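Local atomic coordinates of Alpha/beta hydrolase (Pseudomonas aeruginosa PAO1, PDB entry 4R1D), a protein that probably acts as a calcium-binding lipase of the alpha/beta hydrolase family, the type VI secretion effector Tle4, which is held in complex by its partner Tli4. Residues 133-137 with 148-152; 202-206 with 229-234. All coordinates share one frame; numbering follows the deposited sequence.

Contact 1: 133-137 with 148-152; sequences LRGWG and MGLME. With CA (calcium ion), chain C.
E152 sends its CG anti to the backbone N (chi1 -174°) and then bends at chi2 (86°), which swings the carboxylate off helix 141-155 to meet R134, whose own chain is bent at chi2. The two side chains arrive from opposite directions and close an end-on, two-nitrogen salt bridge beside the calcium site. R134 stands just ahead of G135, the positive-phi glycine of a Schellman motif that ends helix 128-133. R134 NH1 donates to E152 OE1 at 2.8 Å and R134 NH2 to E152 OE2 at 3.1 Å. Both oxygens lie close to the guanidinium plane, yet each is approached from above the carboxylate plane, the two flat groups being turned 38° apart.

W136, from the loop, packs against the preceding turn of helix 141-155, at M148 and G149, its side chain sliding past that of M148 in the opposite direction. M148 runs across one face of the indole: its CB makes a CH-pi contact 3.9 Å from the centroid of the six-membered ring of W136, while its SD sits 4.0 Å from the centroid of the five-membered ring, a Met-aromatic contact nearly on the ring normal. The methyl end, M148 CE, then reaches W136 CG at 3.8 Å. At the far end of the indole, W136 CH2 rests 3.5 Å from G149 CA and also close to M148 O, so the six-membered ring lies against the helix backbone.

The polar edge of the indole is satisfied from strand 201-206: W136 NE1 and R134 NH1 both donate to V204 O, and V204 N donates to E152 OE1. E152 OE1 is thus held by R134 NH1 and V204 N, while E152 OE2 accepts from R134 NH2 and also binds the calcium ion at 2.4 Å.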
ATOM      1  N   LEU A 133      14.747  -5.406  14.804  1.00 15.70           N
ATOM      2  CA  LEU A 133      15.751  -5.768  13.811  1.00 16.57           C
ATOM      3  C   LEU A 133      15.205  -6.789  12.825  1.00 17.24           C
ATOM      4  O   LEU A 133      15.555  -6.768  11.641  1.00 18.36           O
ATOM      5  CB  LEU A 133      17.008  -6.321  14.482  1.00 16.83           C
ATOM      6  CG  LEU A 133      17.894  -5.225  15.072  1.00 29.30           C
ATOM      7  CD1 LEU A 133      19.017  -5.833  15.916  1.00 35.70           C
ATOM      8  CD2 LEU A 133      18.453  -4.330  13.969  1.00 30.64           C
ATOM      9  N   ARG A 134      14.354  -7.681  13.318  1.00 15.87           N
ATOM     10  CA  ARG A 134      13.738  -8.696  12.460  1.00 16.13           C
ATOM     11  C   ARG A 134      12.626  -8.107  11.591  1.00 16.34           C
ATOM     12  O   ARG A 134      12.017  -8.829  10.804  1.00 15.60           O
ATOM     13  CB  ARG A 134      13.141  -9.835  13.286  1.00 15.26           C
ATOM     14  CG  ARG A 134      14.114 -10.573  14.188  1.00 20.84           C
ATOM     15  CD  ARG A 134      14.827 -11.688  13.478  1.00 21.96           C
ATOM     16  NE  ARG A 134      15.412 -12.604  14.459  1.00 21.05           N
ATOM     17  CZ  ARG A 134      14.740 -13.600  15.026  1.00 25.98           C
ATOM     18  NH1 ARG A 134      13.466 -13.811  14.691  1.00 19.75           N
ATOM     19  NH2 ARG A 134      15.339 -14.382  15.925  1.00 26.23           N
ATOM     20  N   GLY A 135      12.335  -6.818  11.768  1.00 16.48           N
ATOM     21  CA  GLY A 135      11.341  -6.136  10.945  1.00 16.58           C
ATOM     22  C   GLY A 135       9.885  -6.303  11.357  1.00 13.06           C
ATOM     23  O   GLY A 135       8.963  -5.973  10.594  1.00 14.49           O
ATOM     24  N   TRP A 136       9.650  -6.789  12.567  1.00 13.49           N
ATOM     25  CA  TRP A 136       8.278  -7.063  12.982  1.00 18.21           C
ATOM     26  C   TRP A 136       7.449  -5.784  13.150  1.00 14.07           C
ATOM     27  O   TRP A 136       6.227  -5.850  13.225  1.00 14.90           O
ATOM     28  CB  TRP A 136       8.243  -7.866  14.279  1.00 17.28           C
ATOM     29  CG  TRP A 136       8.795  -9.265  14.179  1.00 15.49           C
ATOM     30  CD1 TRP A 136       9.629  -9.775  13.217  1.00 16.24           C
ATOM     31  CD2 TRP A 136       8.552 -10.322  15.103  1.00 15.40           C
ATOM     32  NE1 TRP A 136       9.903 -11.104  13.490  1.00 15.17           N
ATOM     33  CE2 TRP A 136       9.254 -11.457  14.643  1.00 17.44           C
ATOM     34  CE3 TRP A 136       7.800 -10.421  16.274  1.00 16.64           C
ATOM     35  CZ2 TRP A 136       9.231 -12.674  15.323  1.00 16.59           C
ATOM     36  CZ3 TRP A 136       7.774 -11.633  16.946  1.00 23.96           C
ATOM     37  CH2 TRP A 136       8.489 -12.740  16.469  1.00 16.49           C
ATOM     38  N   GLY A 137       8.118  -4.629  13.201  1.00 11.84           N
ATOM     39  CA  GLY A 137       7.420  -3.362  13.321  1.00 14.92           C
ATOM     40  C   GLY A 137       7.052  -2.786  11.963  1.00 16.79           C
ATOM     41  O   GLY A 137       6.631  -1.640  11.860  1.00 14.42           O
ATOM     42  N   MET A 148       3.858 -14.508  14.021  1.00 12.97           N
ATOM     43  CA  MET A 148       5.300 -14.480  13.910  1.00 12.20           C
ATOM     44  C   MET A 148       5.939 -14.942  15.224  1.00 12.97           C
ATOM     45  O   MET A 148       6.907 -15.690  15.219  1.00 13.29           O
ATOM     46  CB  MET A 148       5.792 -13.095  13.495  1.00 12.02           C
ATOM     47  CG  MET A 148       5.534 -12.824  12.005  1.00 15.94           C
ATOM     48  SD  MET A 148       6.394 -11.332  11.426  1.00 15.19           S
ATOM     49  CE  MET A 148       5.530 -10.045  12.335  1.00 16.81           C
ATOM     50  N   GLY A 149       5.371 -14.515  16.343  1.00 15.28           N
ATOM     51  CA  GLY A 149       5.922 -14.871  17.636  1.00 15.52           C
ATOM     52  C   GLY A 149       5.636 -16.323  17.968  1.00 18.69           C
ATOM     53  O   GLY A 149       6.432 -16.991  18.631  1.00 16.20           O
ATOM     54  N   LEU A 150       4.491 -16.815  17.511  1.00 11.65           N
ATOM     55  CA  LEU A 150       4.129 -18.228  17.739  1.00 13.47           C
ATOM     56  C   LEU A 150       5.073 -19.172  17.002  1.00 15.82           C
ATOM     57  O   LEU A 150       5.557 -20.162  17.563  1.00 16.83           O
ATOM     58  CB  LEU A 150       2.691 -18.485  17.285  1.00 17.85           C
ATOM     59  CG  LEU A 150       2.257 -19.953  17.361  1.00 18.26           C
ATOM     60  CD1 LEU A 150       2.275 -20.416  18.810  1.00 20.62           C
ATOM     61  CD2 LEU A 150       0.867 -20.139  16.770  1.00 20.67           C
ATOM     62  N   MET A 151       5.302 -18.894  15.722  1.00 15.14           N
ATOM     63  CA  MET A 151       6.202 -19.710  14.935  1.00 16.25           C
ATOM     64  C   MET A 151       7.598 -19.672  15.546  1.00 15.26           C
ATOM     65  O   MET A 151       8.305 -20.682  15.598  1.00 15.02           O
ATOM     66  CB  MET A 151       6.231 -19.226  13.482  1.00 13.28           C
ATOM     67  CG  MET A 151       4.933 -19.463  12.745  1.00 15.10           C
ATOM     68  SD  MET A 151       5.093 -19.183  10.959  1.00 19.48           S
ATOM     69  CE  MET A 151       5.414 -17.395  10.884  1.00 18.39           C
ATOM     70  N   GLU A 152       7.999 -18.497  16.011  1.00 14.00           N
ATOM     71  CA  GLU A 152       9.337 -18.354  16.585  1.00 18.00           C
ATOM     72  C   GLU A 152       9.491 -19.273  17.799  1.00 16.32           C
ATOM     73  O   GLU A 152      10.465 -20.025  17.899  1.00 17.59           O
ATOM     74  CB  GLU A 152       9.591 -16.898  16.985  1.00 15.05           C
ATOM     75  CG  GLU A 152      11.011 -16.615  17.461  1.00 19.88           C
ATOM     76  CD  GLU A 152      11.972 -16.311  16.324  1.00 21.27           C
ATOM     77  OE1 GLU A 152      11.541 -15.823  15.266  1.00 18.33           O
ATOM     78  OE2 GLU A 152      13.178 -16.556  16.484  1.00 25.19           O
TER
HETATM   79 CA    CA C 601      14.599 -18.502  16.722  1.00 22.22          CA
HETATM   80  O   HOH W   1      15.569 -16.716  18.302  1.00 29.64           O
HETATM   81  O   HOH W   2      16.914 -19.626  17.302  1.00 28.46           O

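Contact 2: 202-206 with 229-234; sequences FDVWC and TVLPFY. With CA (calcium ion), chain C.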
ATOM      1  N   PHE A 202      15.438 -21.937  13.581  1.00 20.52           N
ATOM      2  CA  PHE A 202      14.540 -21.126  12.778  1.00 15.60           C
ATOM      3  C   PHE A 202      14.460 -19.750  13.408  1.00 17.93           C
ATOM      4  O   PHE A 202      14.406 -19.633  14.624  1.00 19.01           O
ATOM      5  CB  PHE A 202      13.147 -21.744  12.738  1.00 15.53           C
ATOM      6  CG  PHE A 202      13.112 -23.133  12.165  1.00 16.43           C
ATOM      7  CD1 PHE A 202      12.827 -23.336  10.821  1.00 15.50           C
ATOM      8  CD2 PHE A 202      13.368 -24.238  12.967  1.00 19.39           C
ATOM      9  CE1 PHE A 202      12.791 -24.616  10.291  1.00 18.33           C
ATOM     10  CE2 PHE A 202      13.336 -25.525  12.438  1.00 17.66           C
ATOM     11  CZ  PHE A 202      13.042 -25.711  11.104  1.00 17.71           C
ATOM     12  N   ASP A 203      14.467 -18.718  12.578  1.00 16.17           N
ATOM     13  CA  ASP A 203      14.232 -17.342  13.019  1.00 15.88           C
ATOM     14  C   ASP A 203      13.253 -16.705  12.035  1.00 13.49           C
ATOM     15  O   ASP A 203      13.430 -16.836  10.822  1.00 15.42           O
ATOM     16  CB  ASP A 203      15.520 -16.525  12.956  1.00 14.65           C
ATOM     17  CG  ASP A 203      16.501 -16.858  14.069  1.00 22.52           C
ATOM     18  OD1 ASP A 203      16.079 -17.294  15.158  1.00 21.87           O
ATOM     19  OD2 ASP A 203      17.713 -16.642  13.854  1.00 23.43           O
ATOM     20  N   VAL A 204      12.245 -16.008  12.546  1.00 13.56           N
ATOM     21  CA  VAL A 204      11.251 -15.379  11.669  1.00 16.38           C
ATOM     22  C   VAL A 204      11.631 -13.933  11.367  1.00 17.17           C
ATOM     23  O   VAL A 204      11.764 -13.123  12.284  1.00 18.11           O
ATOM     24  CB  VAL A 204       9.858 -15.379  12.313  1.00 14.23           C
ATOM     25  CG1 VAL A 204       8.833 -14.737  11.369  1.00 15.10           C
ATOM     26  CG2 VAL A 204       9.427 -16.824  12.683  1.00 15.02           C
ATOM     27  N   TRP A 205      11.780 -13.621  10.080  1.00 14.09           N
ATOM     28  CA  TRP A 205      12.095 -12.272   9.624  1.00 17.12           C
ATOM     29  C   TRP A 205      10.887 -11.756   8.859  1.00 15.72           C
ATOM     30  O   TRP A 205      10.186 -12.530   8.221  1.00 16.02           O
ATOM     31  CB  TRP A 205      13.314 -12.291   8.701  1.00 16.80           C
ATOM     32  CG  TRP A 205      14.566 -12.682   9.414  1.00 14.83           C
ATOM     33  CD1 TRP A 205      14.927 -13.941   9.801  1.00 17.65           C
ATOM     34  CD2 TRP A 205      15.629 -11.811   9.827  1.00 15.31           C
ATOM     35  NE1 TRP A 205      16.156 -13.908  10.424  1.00 16.54           N
ATOM     36  CE2 TRP A 205      16.602 -12.611  10.462  1.00 14.55           C
ATOM     37  CE3 TRP A 205      15.850 -10.431   9.725  1.00 17.54           C
ATOM     38  CZ2 TRP A 205      17.783 -12.082  10.984  1.00 18.57           C
ATOM     39  CZ3 TRP A 205      17.023  -9.904  10.247  1.00 19.99           C
ATOM     40  CH2 TRP A 205      17.972 -10.729  10.877  1.00 17.46           C
ATOM     41  N   CYS A 206      10.644 -10.454   8.931  1.00 16.34           N
ATOM     42  CA  CYS A 206       9.411  -9.886   8.397  1.00 13.81           C
ATOM     43  C   CYS A 206       9.673  -9.061   7.144  1.00 15.49           C
ATOM     44  O   CYS A 206      10.213  -7.954   7.225  1.00 15.93           O
ATOM     45  CB  CYS A 206       8.753  -9.001   9.444  1.00 15.87           C
ATOM     46  SG  CYS A 206       7.112  -8.393   8.969  1.00 17.04           S
ATOM     47  N   THR A 229      19.949  -8.198   3.835  1.00 20.82           N
ATOM     48  CA  THR A 229      19.736  -7.987   5.271  1.00 17.16           C
ATOM     49  C   THR A 229      19.733  -9.290   6.053  1.00 17.60           C
ATOM     50  O   THR A 229      20.509  -9.473   6.998  1.00 18.65           O
ATOM     51  CB  THR A 229      18.409  -7.239   5.576  1.00 17.49           C
ATOM     52  OG1 THR A 229      18.471  -5.904   5.059  1.00 21.24           O
ATOM     53  CG2 THR A 229      18.168  -7.190   7.083  1.00 19.72           C
ATOM     54  N   VAL A 230      18.848 -10.204   5.676  1.00 14.55           N
ATOM     55  CA  VAL A 230      18.718 -11.442   6.435  1.00 14.69           C
ATOM     56  C   VAL A 230      19.989 -12.290   6.429  1.00 16.38           C
ATOM     57  O   VAL A 230      20.511 -12.627   7.485  1.00 21.41           O
ATOM     58  CB  VAL A 230      17.537 -12.281   5.942  1.00 13.97           C
ATOM     59  CG1 VAL A 230      17.444 -13.560   6.761  1.00 17.24           C
ATOM     60  CG2 VAL A 230      16.259 -11.469   6.059  1.00 15.74           C
ATOM     61  N   LEU A 231      20.496 -12.628   5.252  1.00 15.95           N
ATOM     62  CA  LEU A 231      21.620 -13.563   5.198  1.00 19.06           C
ATOM     63  C   LEU A 231      22.905 -12.954   5.777  1.00 20.44           C
ATOM     64  O   LEU A 231      23.635 -13.633   6.500  1.00 18.55           O
ATOM     65  CB  LEU A 231      21.828 -14.117   3.790  1.00 18.64           C
ATOM     66  CG  LEU A 231      20.649 -14.944   3.258  1.00 22.22           C
ATOM     67  CD1 LEU A 231      20.939 -15.488   1.869  1.00 21.73           C
ATOM     68  CD2 LEU A 231      20.304 -16.078   4.208  1.00 20.72           C
ATOM     69  N   PRO A 232      23.169 -11.665   5.494  1.00 18.59           N
ATOM     70  CA  PRO A 232      24.390 -11.094   6.081  1.00 21.32           C
ATOM     71  C   PRO A 232      24.386 -11.108   7.610  1.00 19.89           C
ATOM     72  O   PRO A 232      25.445 -11.208   8.222  1.00 23.57           O
ATOM     73  CB  PRO A 232      24.401  -9.666   5.533  1.00 22.71           C
ATOM     74  CG  PRO A 232      23.763  -9.810   4.176  1.00 21.94           C
ATOM     75  CD  PRO A 232      22.636 -10.823   4.408  1.00 17.91           C
ATOM     76  N   PHE A 233      23.219 -11.015   8.235  1.00 18.57           N
ATOM     77  CA  PHE A 233      23.195 -11.185   9.681  1.00 19.75           C
ATOM     78  C   PHE A 233      23.819 -12.529  10.082  1.00 23.19           C
ATOM     79  O   PHE A 233      24.625 -12.584  11.009  1.00 25.13           O
ATOM     80  CB  PHE A 233      21.776 -11.066  10.251  1.00 22.18           C
ATOM     81  CG  PHE A 233      21.680 -11.458  11.703  1.00 24.74           C
ATOM     82  CD1 PHE A 233      21.937 -10.532  12.705  1.00 27.96           C
ATOM     83  CD2 PHE A 233      21.354 -12.756  12.068  1.00 26.29           C
ATOM     84  CE1 PHE A 233      21.861 -10.888  14.044  1.00 29.26           C
ATOM     85  CE2 PHE A 233      21.275 -13.120  13.410  1.00 27.30           C
ATOM     86  CZ  PHE A 233      21.531 -12.184  14.398  1.00 32.90           C
ATOM     87  N   TYR A 234      23.444 -13.609   9.397  1.00 21.98           N
ATOM     88  CA  TYR A 234      23.972 -14.932   9.742  1.00 19.43           C
ATOM     89  C   TYR A 234      25.435 -15.076   9.330  1.00 21.35           C
ATOM     90  O   TYR A 234      26.217 -15.726  10.028  1.00 22.16           O
ATOM     91  CB  TYR A 234      23.109 -16.059   9.159  1.00 17.12           C
ATOM     92  CG  TYR A 234      21.736 -16.044   9.771  1.00 21.85           C
ATOM     93  CD1 TYR A 234      21.525 -16.531  11.057  1.00 24.35           C
ATOM     94  CD2 TYR A 234      20.659 -15.491   9.094  1.00 20.45           C
ATOM     95  CE1 TYR A 234      20.270 -16.488  11.639  1.00 20.50           C
ATOM     96  CE2 TYR A 234      19.411 -15.441   9.670  1.00 18.41           C
ATOM     97  CZ  TYR A 234      19.219 -15.939  10.932  1.00 22.74           C
ATOM     98  OH  TYR A 234      17.962 -15.884  11.493  1.00 23.52           O
TER
HETATM   99 CA    CA C 601      14.599 -18.502  16.722  1.00 22.22          CA
HETATM  100  O   HOH W   1      15.569 -16.716  18.302  1.00 29.64           O
HETATM  101  O   HOH W   2      16.914 -19.626  17.302  1.00 28.46           O
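Strand 202-206 and helix segment 229-234 run roughly antiparallel, their N-to-C directions 145° apart and their axes 10.6 Å from each other at closest approach, with the helix kinked where P232 has no N-H to give to the turn before. W205 fills the gap between them. V230 meets the indole on one face, CG1 standing 3.8 Å from the centroid of the five-membered ring of W205 in a CH-pi contact, almost exactly on the normal. With CG1 anti to the backbone N and CG2 anti to the carbonyl carbon, V230 turns both methyls to the indole, and its CG2 touches W205 CE3 at 3.8 Å.

The far rim of the indole points at F233 in an offset edge-to-face pair, planes 61° apart, and Y234 completes an aromatic cluster. This is the interface between the edge strand of the parallel sheet of an alpha/beta hydrolase and helix 215-238, which lies on the crossover leading from that strand to strand 250-255.

The polar link runs through the Y234 hydroxyl, which comes in at the edge of the indole. W205 NE1 donates to Y234 OH at 2.9 Å in the plane of the indole and nearly straight (165°), and Y234 OH donates in turn to D203 OD2 at a very short 2.5 Å. The D203 carboxylate lies nearly coplanar with the phenol ring. Its other oxygen, D203 OD1, binds the calcium ion at 2.5 Å, and the neighbouring carbonyl, F202 O, binds the same ion at 2.4 Å.

Overall arrangement
Contact 1 closes before contact 2 opens along the chain, yet their centres lie only about 11 Å apart, and both reach the same calcium ion. Strand 201-206, at the edge of the parallel sheet, joins them: helix 141-155 and the turn at R134 pack against it in contact 1, and helix 215-238 in contact 2. The two join directly where the backbone R134 O meets C206 N and where the R134 guanidinium makes a cation-pi contact with W205. E152 from contact 1, F202 and D203 from contact 2, and D156 together ligate the calcium, which thus ties helix 141-155 to the start of the edge strand.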